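Local structure of saframycin Mx1 synthetase B (Legionella pneumophila subsp. pneumophila, 3KXW) at residues Q518-F526 / I572-K580. The protein belongs to the ANL superfamily, as a fatty acid AMP ligase by name, and holds 5'-O-[(S)-(dodecanoyloxy)(hydroxy)phosphoryl]adenosine in its pocket. Residues are numbered along the deposited sequence; the frame is centred on the assembly and turned at random.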
ATOM      1  N   GLN A 518      21.528 -18.938   5.039  1.00 17.91           N
ATOM      2  CA  GLN A 518      20.806 -18.712   3.799  1.00 19.45           C
ATOM      3  C   GLN A 518      19.439 -18.099   4.098  1.00 19.53           C
ATOM      4  O   GLN A 518      19.078 -17.061   3.552  1.00 17.16           O
ATOM      5  CB  GLN A 518      20.634 -20.019   3.025  1.00 19.54           C
ATOM      6  CG  GLN A 518      21.916 -20.533   2.365  1.00 19.60           C
ATOM      7  CD  GLN A 518      21.682 -21.819   1.586  1.00 25.70           C
ATOM      8  OE1 GLN A 518      20.542 -22.237   1.398  1.00 25.38           O
ATOM      9  NE2 GLN A 518      22.759 -22.447   1.128  1.00 25.76           N
ATOM     10  N   ASP A 519      18.688 -18.746   4.979  1.00 18.54           N
ATOM     11  CA  ASP A 519      17.389 -18.224   5.381  1.00 20.20           C
ATOM     12  C   ASP A 519      17.437 -16.791   5.875  1.00 20.36           C
ATOM     13  O   ASP A 519      16.609 -15.970   5.469  1.00 20.30           O
ATOM     14  CB  ASP A 519      16.747 -19.142   6.421  1.00 23.07           C
ATOM     15  CG  ASP A 519      16.228 -20.426   5.804  1.00 26.10           C
ATOM     16  OD1 ASP A 519      16.315 -20.564   4.563  1.00 30.30           O
ATOM     17  OD2 ASP A 519      15.723 -21.300   6.540  1.00 30.36           O
ATOM     18  N   ASN A 520      18.394 -16.492   6.753  1.00 18.13           N
ATOM     19  CA  ASN A 520      18.599 -15.142   7.262  1.00 19.89           C
ATOM     20  C   ASN A 520      18.902 -14.187   6.120  1.00 20.58           C
ATOM     21  O   ASN A 520      18.352 -13.093   6.045  1.00 20.82           O
ATOM     22  CB  ASN A 520      19.783 -15.127   8.255  1.00 22.51           C
ATOM     23  CG  ASN A 520      19.432 -15.726   9.610  1.00 29.64           C
ATOM     24  OD1 ASN A 520      18.263 -15.728  10.014  1.00 33.64           O
ATOM     25  ND2 ASN A 520      20.452 -16.231  10.333  1.00 28.69           N
ATOM     26  N   LEU A 521      19.773 -14.618   5.215  1.00 18.04           N
ATOM     27  CA  LEU A 521      20.143 -13.781   4.070  1.00 19.20           C
ATOM     28  C   LEU A 521      18.933 -13.459   3.191  1.00 16.02           C
ATOM     29  O   LEU A 521      18.739 -12.303   2.822  1.00 16.23           O
ATOM     30  CB  LEU A 521      21.237 -14.449   3.228  1.00 17.11           C
ATOM     31  CG  LEU A 521      21.620 -13.743   1.922  1.00 17.46           C
ATOM     32  CD1 LEU A 521      21.988 -12.261   2.173  1.00 17.77           C
ATOM     33  CD2 LEU A 521      22.770 -14.478   1.254  1.00 18.64           C
ATOM     34  N   PHE A 522      18.145 -14.483   2.860  1.00 16.17           N
ATOM     35  CA  PHE A 522      16.922 -14.313   2.060  1.00 18.62           C
ATOM     36  C   PHE A 522      15.982 -13.303   2.718  1.00 17.68           C
ATOM     37  O   PHE A 522      15.440 -12.423   2.058  1.00 16.89           O
ATOM     38  CB  PHE A 522      16.157 -15.635   1.878  1.00 19.07           C
ATOM     39  CG  PHE A 522      16.874 -16.656   1.034  1.00 17.93           C
ATOM     40  CD1 PHE A 522      17.510 -16.288  -0.142  1.00 18.46           C
ATOM     41  CD2 PHE A 522      16.889 -17.996   1.418  1.00 19.99           C
ATOM     42  CE1 PHE A 522      18.174 -17.243  -0.905  1.00 19.78           C
ATOM     43  CE2 PHE A 522      17.544 -18.952   0.668  1.00 19.56           C
ATOM     44  CZ  PHE A 522      18.197 -18.578  -0.484  1.00 19.13           C
ATOM     45  N   ASN A 523      15.782 -13.444   4.022  1.00 18.41           N
ATOM     46  CA  ASN A 523      14.942 -12.500   4.759  1.00 20.01           C
ATOM     47  C   ASN A 523      15.486 -11.071   4.767  1.00 18.66           C
ATOM     48  O   ASN A 523      14.726 -10.112   4.648  1.00 18.30           O
ATOM     49  CB  ASN A 523      14.676 -13.015   6.179  1.00 23.96           C
ATOM     50  CG  ASN A 523      13.953 -14.348   6.178  1.00 21.41           C
ATOM     51  OD1 ASN A 523      13.194 -14.642   5.262  1.00 24.37           O
ATOM     52  ND2 ASN A 523      14.193 -15.169   7.201  1.00 23.05           N
ATOM     53  N   GLU A 524      16.806 -10.932   4.887  1.00 19.33           N
ATOM     54  CA  GLU A 524      17.439  -9.614   4.886  1.00 19.47           C
ATOM     55  C   GLU A 524      17.284  -8.962   3.535  1.00 17.51           C
ATOM     56  O   GLU A 524      17.066  -7.751   3.432  1.00 18.07           O
ATOM     57  CB  GLU A 524      18.931  -9.727   5.236  1.00 19.77           C
ATOM     58  CG  GLU A 524      19.162  -9.967   6.711  1.00 25.85           C
ATOM     59  CD  GLU A 524      20.559 -10.477   7.033  1.00 31.87           C
ATOM     60  OE1 GLU A 524      21.288 -10.895   6.103  1.00 32.21           O
ATOM     61  OE2 GLU A 524      20.918 -10.484   8.232  1.00 35.16           O
ATOM     62  N   ILE A 525      17.407  -9.764   2.485  1.00 16.03           N
ATOM     63  CA  ILE A 525      17.233  -9.225   1.159  1.00 17.10           C
ATOM     64  C   ILE A 525      15.787  -8.751   0.982  1.00 16.91           C
ATOM     65  O   ILE A 525      15.545  -7.631   0.544  1.00 16.73           O
ATOM     66  CB  ILE A 525      17.603 -10.247   0.095  1.00 15.54           C
ATOM     67  CG1 ILE A 525      19.121 -10.467   0.126  1.00 16.48           C
ATOM     68  CG2 ILE A 525      17.165  -9.733  -1.264  1.00 17.31           C
ATOM     69  CD1 ILE A 525      19.597 -11.716  -0.679  1.00 16.06           C
ATOM     70  N   PHE A 526      14.830  -9.592   1.351  1.00 15.72           N
ATOM     71  CA  PHE A 526      13.433  -9.197   1.218  1.00 15.83           C
ATOM     72  C   PHE A 526      13.149  -7.891   1.958  1.00 17.26           C
ATOM     73  O   PHE A 526      12.557  -6.952   1.397  1.00 16.63           O
ATOM     74  CB  PHE A 526      12.470 -10.314   1.660  1.00 17.57           C
ATOM     75  CG  PHE A 526      11.037 -10.018   1.311  1.00 17.99           C
ATOM     76  CD1 PHE A 526      10.484 -10.470   0.123  1.00 16.69           C
ATOM     77  CD2 PHE A 526      10.268  -9.239   2.152  1.00 18.36           C
ATOM     78  CE1 PHE A 526       9.150 -10.177  -0.197  1.00 18.01           C
ATOM     79  CE2 PHE A 526       8.951  -8.927   1.838  1.00 17.39           C
ATOM     80  CZ  PHE A 526       8.397  -9.399   0.653  1.00 19.46           C
ATOM     81  N   ILE A 572      23.916 -23.281  -9.156  1.00 30.55           N
ATOM     82  CA  ILE A 572      23.061 -22.633  -8.175  1.00 29.73           C
ATOM     83  C   ILE A 572      23.345 -23.155  -6.774  1.00 27.30           C
ATOM     84  O   ILE A 572      23.355 -24.362  -6.548  1.00 30.25           O
ATOM     85  CB  ILE A 572      21.560 -22.825  -8.512  1.00 30.88           C
ATOM     86  CG1 ILE A 572      21.177 -21.998  -9.742  1.00 32.41           C
ATOM     87  CG2 ILE A 572      20.692 -22.436  -7.336  1.00 26.24           C
ATOM     88  CD1 ILE A 572      19.675 -21.985 -10.029  1.00 35.32           C
ATOM     89  N   VAL A 573      23.579 -22.239  -5.839  1.00 23.71           N
ATOM     90  CA  VAL A 573      23.813 -22.598  -4.448  1.00 23.67           C
ATOM     91  C   VAL A 573      22.485 -22.847  -3.746  1.00 25.90           C
ATOM     92  O   VAL A 573      22.318 -23.836  -3.031  1.00 24.52           O
ATOM     93  CB  VAL A 573      24.567 -21.489  -3.704  1.00 23.12           C
ATOM     94  CG1 VAL A 573      24.608 -21.770  -2.193  1.00 25.44           C
ATOM     95  CG2 VAL A 573      25.971 -21.307  -4.293  1.00 24.30           C
ATOM     96  N   ALA A 574      21.539 -21.928  -3.926  1.00 21.96           N
ATOM     97  CA  ALA A 574      20.216 -22.113  -3.335  1.00 22.40           C
ATOM     98  C   ALA A 574      19.231 -21.175  -3.981  1.00 20.67           C
ATOM     99  O   ALA A 574      19.618 -20.162  -4.578  1.00 18.78           O
ATOM    100  CB  ALA A 574      20.246 -21.900  -1.814  1.00 22.59           C
ATOM    101  N   THR A 575      17.956 -21.523  -3.873  1.00 20.61           N
ATOM    102  CA  THR A 575      16.895 -20.679  -4.408  1.00 20.17           C
ATOM    103  C   THR A 575      15.877 -20.494  -3.312  1.00 19.45           C
ATOM    104  O   THR A 575      15.643 -21.412  -2.534  1.00 21.22           O
ATOM    105  CB  THR A 575      16.234 -21.326  -5.647  1.00 20.86           C
ATOM    106  OG1 THR A 575      17.212 -21.474  -6.678  1.00 23.15           O
ATOM    107  CG2 THR A 575      15.090 -20.464  -6.198  1.00 21.68           C
ATOM    108  N   TRP A 576      15.278 -19.309  -3.240  1.00 17.89           N
ATOM    109  CA  TRP A 576      14.193 -19.049  -2.299  1.00 17.27           C
ATOM    110  C   TRP A 576      13.015 -18.574  -3.140  1.00 17.15           C
ATOM    111  O   TRP A 576      13.189 -17.727  -4.016  1.00 15.77           O
ATOM    112  CB  TRP A 576      14.655 -17.949  -1.339  1.00 18.64           C
ATOM    113  CG  TRP A 576      13.660 -17.408  -0.330  1.00 17.97           C
ATOM    114  CD1 TRP A 576      13.490 -17.826   0.957  1.00 18.05           C
ATOM    115  CD2 TRP A 576      12.788 -16.279  -0.506  1.00 17.76           C
ATOM    116  NE1 TRP A 576      12.536 -17.048   1.590  1.00 19.02           N
ATOM    117  CE2 TRP A 576      12.093 -16.091   0.708  1.00 19.35           C
ATOM    118  CE3 TRP A 576      12.526 -15.411  -1.574  1.00 17.16           C
ATOM    119  CZ2 TRP A 576      11.141 -15.077   0.877  1.00 18.48           C
ATOM    120  CZ3 TRP A 576      11.573 -14.406  -1.410  1.00 16.95           C
ATOM    121  CH2 TRP A 576      10.896 -14.250  -0.192  1.00 19.14           C
ATOM    122  N   GLN A 577      11.834 -19.128  -2.885  1.00 17.83           N
ATOM    123  CA  GLN A 577      10.620 -18.729  -3.599  1.00 18.90           C
ATOM    124  C   GLN A 577       9.532 -18.365  -2.597  1.00 18.37           C
ATOM    125  O   GLN A 577       9.028 -19.230  -1.868  1.00 19.43           O
ATOM    126  CB  GLN A 577      10.120 -19.860  -4.504  1.00 21.35           C
ATOM    127  CG  GLN A 577      11.069 -20.242  -5.646  1.00 24.93           C
ATOM    128  CD  GLN A 577      10.965 -19.309  -6.840  1.00 25.09           C
ATOM    129  OE1 GLN A 577      10.519 -18.169  -6.713  1.00 26.76           O
ATOM    130  NE2 GLN A 577      11.372 -19.789  -8.014  1.00 26.44           N
ATOM    131  N   LEU A 578       9.162 -17.093  -2.565  1.00 16.83           N
ATOM    132  CA  LEU A 578       8.179 -16.601  -1.592  1.00 17.39           C
ATOM    133  C   LEU A 578       6.900 -17.433  -1.550  1.00 18.49           C
ATOM    134  O   LEU A 578       6.377 -17.740  -0.471  1.00 19.22           O
ATOM    135  CB  LEU A 578       7.835 -15.135  -1.885  1.00 16.58           C
ATOM    136  CG  LEU A 578       6.675 -14.530  -1.100  1.00 18.10           C
ATOM    137  CD1 LEU A 578       6.914 -14.646   0.384  1.00 16.28           C
ATOM    138  CD2 LEU A 578       6.500 -13.073  -1.500  1.00 20.37           C
ATOM    139  N   ASN A 579       6.390 -17.795  -2.718  1.00 18.67           N
ATOM    140  CA  ASN A 579       5.055 -18.381  -2.768  1.00 20.85           C
ATOM    141  C   ASN A 579       5.043 -19.897  -2.791  1.00 20.97           C
ATOM    142  O   ASN A 579       3.991 -20.509  -2.958  1.00 20.16           O
ATOM    143  CB  ASN A 579       4.201 -17.771  -3.890  1.00 23.98           C
ATOM    144  CG  ASN A 579       4.712 -18.093  -5.258  1.00 23.92           C
ATOM    145  OD1 ASN A 579       5.532 -18.998  -5.448  1.00 26.88           O
ATOM    146  ND2 ASN A 579       4.220 -17.358  -6.238  1.00 27.31           N
ATOM    147  N   LYS A 580       6.218 -20.490  -2.580  1.00 20.88           N
ATOM    148  CA  LYS A 580       6.349 -21.943  -2.540  1.00 25.11           C
ATOM    149  C   LYS A 580       6.595 -22.440  -1.127  1.00 24.91           C
ATOM    150  O   LYS A 580       7.275 -21.794  -0.334  1.00 24.38           O
ATOM    151  CB  LYS A 580       7.484 -22.424  -3.452  1.00 25.64           C
ATOM    152  CG  LYS A 580       7.034 -22.790  -4.848  1.00 31.86           C
ATOM    153  CD  LYS A 580       7.649 -24.130  -5.248  1.00 38.56           C
ATOM    154  CE  LYS A 580       9.100 -24.225  -4.772  1.00 36.62           C
ATOM    155  NZ  LYS A 580       9.718 -25.537  -5.139  1.00 43.18           N
TER
HETATM  156  O   HOH W   1      23.050 -25.084  -0.007  1.00 36.90           O
HETATM  157  O   HOH W   2      11.923 -16.803   4.273  1.00 30.48           O
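Trp576 CB sits over the centre of one face of the Phe522 ring, 3.3 Å from its centroid, and Phe522 CB returns the contact over the five-membered ring of Trp576, 3.8 Å from that centroid. The side chains run antiparallel and displaced, their planes tilted by 30°, so little ring area is stacked; the methylenes cover the faces while the rings touch along their near rims, Phe522 CD2 to Trp576 CD1 at 3.4 Å. The opposite face of the indole carries Leu578 N near its rim. At the edge of the Phe522 ring, near its plane, lies Ala574 CB, which also meets Gln518 OE1. Trp576 CG stands anti to the backbone N (chi1 175°), sending the indole across toward the helix, where CH2 reaches Phe526 CD1 at 3.8 Å. In the indole plane, NE1 donates to a water at 2.8 Å that in turn donates to Asn523 OD1. Helix 515-533 thus packs on edge strand 574-577 of the C-terminal domain's sheet. Lys276 makes a cation-pi contact with Trp576, tying the strand to helix 269-277. With no direct hydrogen bond between the segments, apolar packing joins them, and the N-H of the buried indole is satisfied through one water shared with Asn523.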